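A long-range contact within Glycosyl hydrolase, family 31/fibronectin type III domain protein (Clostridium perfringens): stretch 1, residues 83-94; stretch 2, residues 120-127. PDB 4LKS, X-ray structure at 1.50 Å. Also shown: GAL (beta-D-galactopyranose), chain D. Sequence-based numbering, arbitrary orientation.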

# COMPACT_ATOMS: atom_id res chain seq x y z
N PRO A 83 -0.17 -7.95 -2.20
CA PRO A 83 -0.85 -8.49 -1.02
C PRO A 83 -0.03 -9.56 -0.32
O PRO A 83 0.90 -10.14 -0.90
N ARG A 84 -0.38 -9.76 0.94
CA ARG A 84 0.13 -10.85 1.76
C ARG A 84 0.12 -12.16 0.98
O ARG A 84 -0.89 -12.50 0.34
N GLN A 85 1.23 -12.89 1.04
CA GLN A 85 1.40 -14.08 0.19
C GLN A 85 0.86 -15.37 0.79
O GLN A 85 0.49 -16.28 0.06
N ASN A 86 0.82 -15.44 2.12
CA ASN A 86 0.45 -16.69 2.80
C ASN A 86 -0.97 -16.70 3.35
O ASN A 86 -1.44 -17.71 3.89
N SER A 87 -1.67 -15.57 3.22
CA SER A 87 -2.99 -15.41 3.82
C SER A 87 -3.72 -14.25 3.16
O SER A 87 -3.09 -13.30 2.72
N ARG A 88 -5.04 -14.34 3.10
CA ARG A 88 -5.86 -13.27 2.54
C ARG A 88 -6.14 -12.19 3.58
O ARG A 88 -6.73 -11.15 3.26
N ASN A 89 -5.72 -12.43 4.81
CA ASN A 89 -6.06 -11.51 5.89
C ASN A 89 -5.45 -10.13 5.69
O ASN A 89 -4.23 -9.94 5.78
N GLY A 90 -6.33 -9.17 5.41
CA GLY A 90 -5.94 -7.79 5.21
C GLY A 90 -5.79 -7.39 3.76
O GLY A 90 -5.40 -6.26 3.51
N HIS A 91 -6.08 -8.28 2.81
CA HIS A 91 -6.03 -7.93 1.39
C HIS A 91 -6.87 -6.68 1.11
O HIS A 91 -8.07 -6.65 1.41
N VAL A 92 -6.25 -5.65 0.54
CA VAL A 92 -6.94 -4.39 0.32
C VAL A 92 -7.72 -4.43 -0.99
O VAL A 92 -7.17 -4.77 -2.05
N THR A 93 -9.01 -4.09 -0.94
CA THR A 93 -9.83 -4.13 -2.15
C THR A 93 -10.32 -2.75 -2.61
O THR A 93 -10.72 -2.59 -3.76
N GLU A 94 -10.29 -1.77 -1.71
CA GLU A 94 -10.59 -0.38 -2.07
C GLU A 94 -9.59 0.50 -1.34
O GLU A 94 -9.32 0.30 -0.14
N GLY A 120 -14.45 -14.69 -3.43
CA GLY A 120 -14.56 -13.47 -2.66
C GLY A 120 -13.70 -13.46 -1.41
O GLY A 120 -13.93 -12.67 -0.49
N ASN A 121 -12.71 -14.34 -1.37
CA ASN A 121 -11.87 -14.44 -0.18
C ASN A 121 -10.45 -13.91 -0.32
O ASN A 121 -9.78 -13.71 0.68
N ALA A 122 -9.99 -13.65 -1.54
CA ALA A 122 -8.65 -13.10 -1.75
C ALA A 122 -8.65 -12.25 -3.00
O ALA A 122 -9.57 -12.33 -3.81
N LEU A 123 -7.61 -11.45 -3.19
CA LEU A 123 -7.47 -10.71 -4.44
C LEU A 123 -7.31 -11.67 -5.61
O LEU A 123 -6.73 -12.75 -5.47
N ALA A 124 -7.85 -11.29 -6.76
CA ALA A 124 -7.74 -12.09 -7.98
C ALA A 124 -6.28 -12.20 -8.41
O ALA A 124 -5.81 -13.26 -8.84
N ASN A 125 -5.56 -11.08 -8.31
CA ASN A 125 -4.15 -11.05 -8.61
C ASN A 125 -3.39 -11.14 -7.30
O ASN A 125 -3.40 -10.19 -6.51
N ARG A 126 -2.77 -12.30 -7.05
CA ARG A 126 -2.03 -12.52 -5.81
C ARG A 126 -0.62 -11.95 -5.89
O ARG A 126 0.13 -11.99 -4.90
N GLY A 127 -0.26 -11.42 -7.05
CA GLY A 127 1.03 -10.77 -7.22
C GLY A 127 0.92 -9.26 -7.17
O GLY A 127 0.06 -8.71 -6.48

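Packing of residues 120-127, which have no regular helix or strand, against stretch 1, residues 83-94, whose loop part carries the galactose contacts and whose residues 92-93 are strand. Gly120 makes no contact; its positive phi favours glycine. Asn121 (chi1 p) turns its side-chain end away from stretch 1, and its contact is with Arg88, whose CA-to-CB bond points toward stretch 2 (chi1 p, chi2 off-well at 99°). Arg88 CB lies 2.9 Å from Asn121 O, and Arg88 NH1 comes within 3.4 Å of Asn121 CB. Asn121 O is buried here without a polar partner. At Ala122 the chains draw close, its CA 5.1 Å from Arg88 CA; the small methyl CB sits 3.9 Å from Arg88 CB and also 3.9 Å from His91 ND1.

Leu123 (chi1 m, chi2 t) points toward stretch 1 and combines a polar and an apolar contact. Its backbone N donates a nearly straight hydrogen bond to His91 ND1 (3.1 Å, 172°), meeting the imidazole at its edge, so ND1 serves as the acceptor. His91 (chi1 m) in turn donates from NE2 to Arg84 O (3.1 Å), tying both ring nitrogens to backbone atoms. Leu123 CD1 lies 3.9 Å from Pro83 CG and Leu123 CD2 4.0 Å from Thr93 CG2; both methyls approach Val92 O, with Leu123 CD2 the nearer at 3.5 Å, and that carbonyl is buried without a polar partner. Ala124 stays out of reach. Asn125 (chi1 t) instead braces its own stretch, its OD1 accepting from Gly127 N at 2.8 Å.

Arg126 has the largest area covered by the other stretch. Its CA-to-CB bond points sideways, but three successive m rotamers fold the side chain back so that its end comes nearer the loop. His91 CE1 lies over one face of the guanidinium, 3.4 Å from Arg126 NE, and Arg126 NH2 gives a weak hydrogen bond to Arg84 O (3.4 Å). Water 1 bridges the stretches, accepting from Arg126 NE (2.6 Å) and donating to Arg126 O (2.9 Å) and Arg84 O (2.8 Å). Gln85 points away at CB, yet its chi1 m, chi2 m side chain returns so that NE2 donates to both Arg126 O and Pro83 O, each at 2.9 Å. At Gly127, Pro83 CD rests 3.2 Å from the carbonyl O.

Arg84 (t, t, t) leads away from stretch 2 to the sugar: its NH1 donates to GAL O4 (3.3 Å) and its NH2 to GAL O3 (3.0 Å). Asn89 ND2 adds a hydrogen bond to GAL O4 (3.0 Å).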

# COMPACT_ATOMS: atom_id res chain seq x y z
CB PRO A 83 -2.14 -9.11 -1.60
CG PRO A 83 -1.84 -9.34 -3.04
CD PRO A 83 -0.82 -8.33 -3.46
CB ARG A 84 -0.75 -10.95 3.00
CG ARG A 84 -0.31 -11.94 4.03
CD ARG A 84 -1.25 -11.85 5.21
NE ARG A 84 -0.75 -12.60 6.35
CZ ARG A 84 -1.27 -12.52 7.56
NH1 ARG A 84 -2.33 -11.74 7.79
NH2 ARG A 84 -0.74 -13.23 8.55
CB GLN A 85 2.87 -14.26 -0.18
CG GLN A 85 3.41 -13.14 -1.06
CD GLN A 85 2.77 -13.12 -2.43
OE1 GLN A 85 2.99 -14.01 -3.24
NE2 GLN A 85 1.98 -12.08 -2.70
CB ASN A 86 1.43 -17.00 3.93
CG ASN A 86 1.35 -15.98 5.07
OD1 ASN A 86 1.04 -14.81 4.85
ND2 ASN A 86 1.64 -16.43 6.29
CB SER A 87 -2.86 -15.14 5.32
OG SER A 87 -4.08 -14.70 5.87
CB ARG A 88 -7.18 -13.83 2.02
CG ARG A 88 -7.96 -14.67 3.04
CD ARG A 88 -9.07 -13.88 3.74
NE ARG A 88 -9.74 -14.69 4.76
CZ ARG A 88 -10.99 -15.14 4.67
NH1 ARG A 88 -11.73 -14.87 3.61
NH2 ARG A 88 -11.50 -15.87 5.66
CB ASN A 89 -5.69 -12.09 7.25
CG ASN A 89 -6.76 -13.02 7.80
OD1 ASN A 89 -7.75 -13.30 7.12
ND2 ASN A 89 -6.57 -13.50 9.02
CB HIS A 91 -6.55 -9.07 0.52
CG HIS A 91 -5.54 -10.16 0.28
ND1 HIS A 91 -5.66 -11.06 -0.75
CD2 HIS A 91 -4.39 -10.47 0.92
CE1 HIS A 91 -4.63 -11.88 -0.74
NE2 HIS A 91 -3.84 -11.55 0.26
CB VAL A 92 -5.93 -3.22 0.29
CG1 VAL A 92 -6.64 -1.93 -0.10
CG2 VAL A 92 -5.24 -3.09 1.66
CB THR A 93 -11.05 -5.09 -2.01
OG1 THR A 93 -12.05 -4.48 -1.18
CG2 THR A 93 -10.62 -6.42 -1.41
CB GLU A 94 -12.03 0.03 -1.70
CG GLU A 94 -12.46 1.35 -2.36
CD GLU A 94 -13.75 1.95 -1.81
OE1 GLU A 94 -14.26 1.48 -0.78
OE2 GLU A 94 -14.23 2.93 -2.41
CB ASN A 121 -11.88 -15.86 0.40
CG ASN A 121 -11.76 -16.93 -0.66
OD1 ASN A 121 -10.95 -16.84 -1.58
ND2 ASN A 121 -12.57 -17.98 -0.53
CB ALA A 122 -7.62 -14.21 -1.85
CB LEU A 123 -6.30 -9.72 -4.38
CG LEU A 123 -6.46 -8.51 -3.47
CD1 LEU A 123 -5.26 -7.58 -3.62
CD2 LEU A 123 -7.73 -7.77 -3.81
CB ALA A 124 -8.58 -11.50 -9.09
CB ASN A 125 -3.80 -9.74 -9.34
CG ASN A 125 -2.32 -9.61 -9.66
OD1 ASN A 125 -1.52 -10.51 -9.42
ND2 ASN A 125 -1.96 -8.46 -10.22
CB ARG A 126 -1.95 -14.02 -5.47
CG ARG A 126 -3.28 -14.69 -5.16
CD ARG A 126 -3.97 -14.09 -3.93
NE ARG A 126 -3.20 -14.23 -2.70
CZ ARG A 126 -3.41 -15.17 -1.78
NH1 ARG A 126 -4.36 -16.08 -1.96
NH2 ARG A 126 -2.66 -15.22 -0.68
C1 GAL D . -4.50 -14.36 11.99
C2 GAL D . -3.30 -13.78 11.22
C3 GAL D . -2.99 -12.37 11.68
C4 GAL D . -4.25 -11.50 11.51
C5 GAL D . -5.38 -12.12 12.30
C6 GAL D . -6.72 -11.40 12.12
O1 GAL D . -4.86 -15.61 11.49
O2 GAL D . -2.11 -14.56 11.40
O3 GAL D . -1.95 -11.80 10.89
O4 GAL D . -4.62 -11.44 10.14
O5 GAL D . -5.62 -13.48 11.86
O6 GAL D . -7.74 -11.99 12.92
O HOH W 1 -1.03 -12.79 -2.40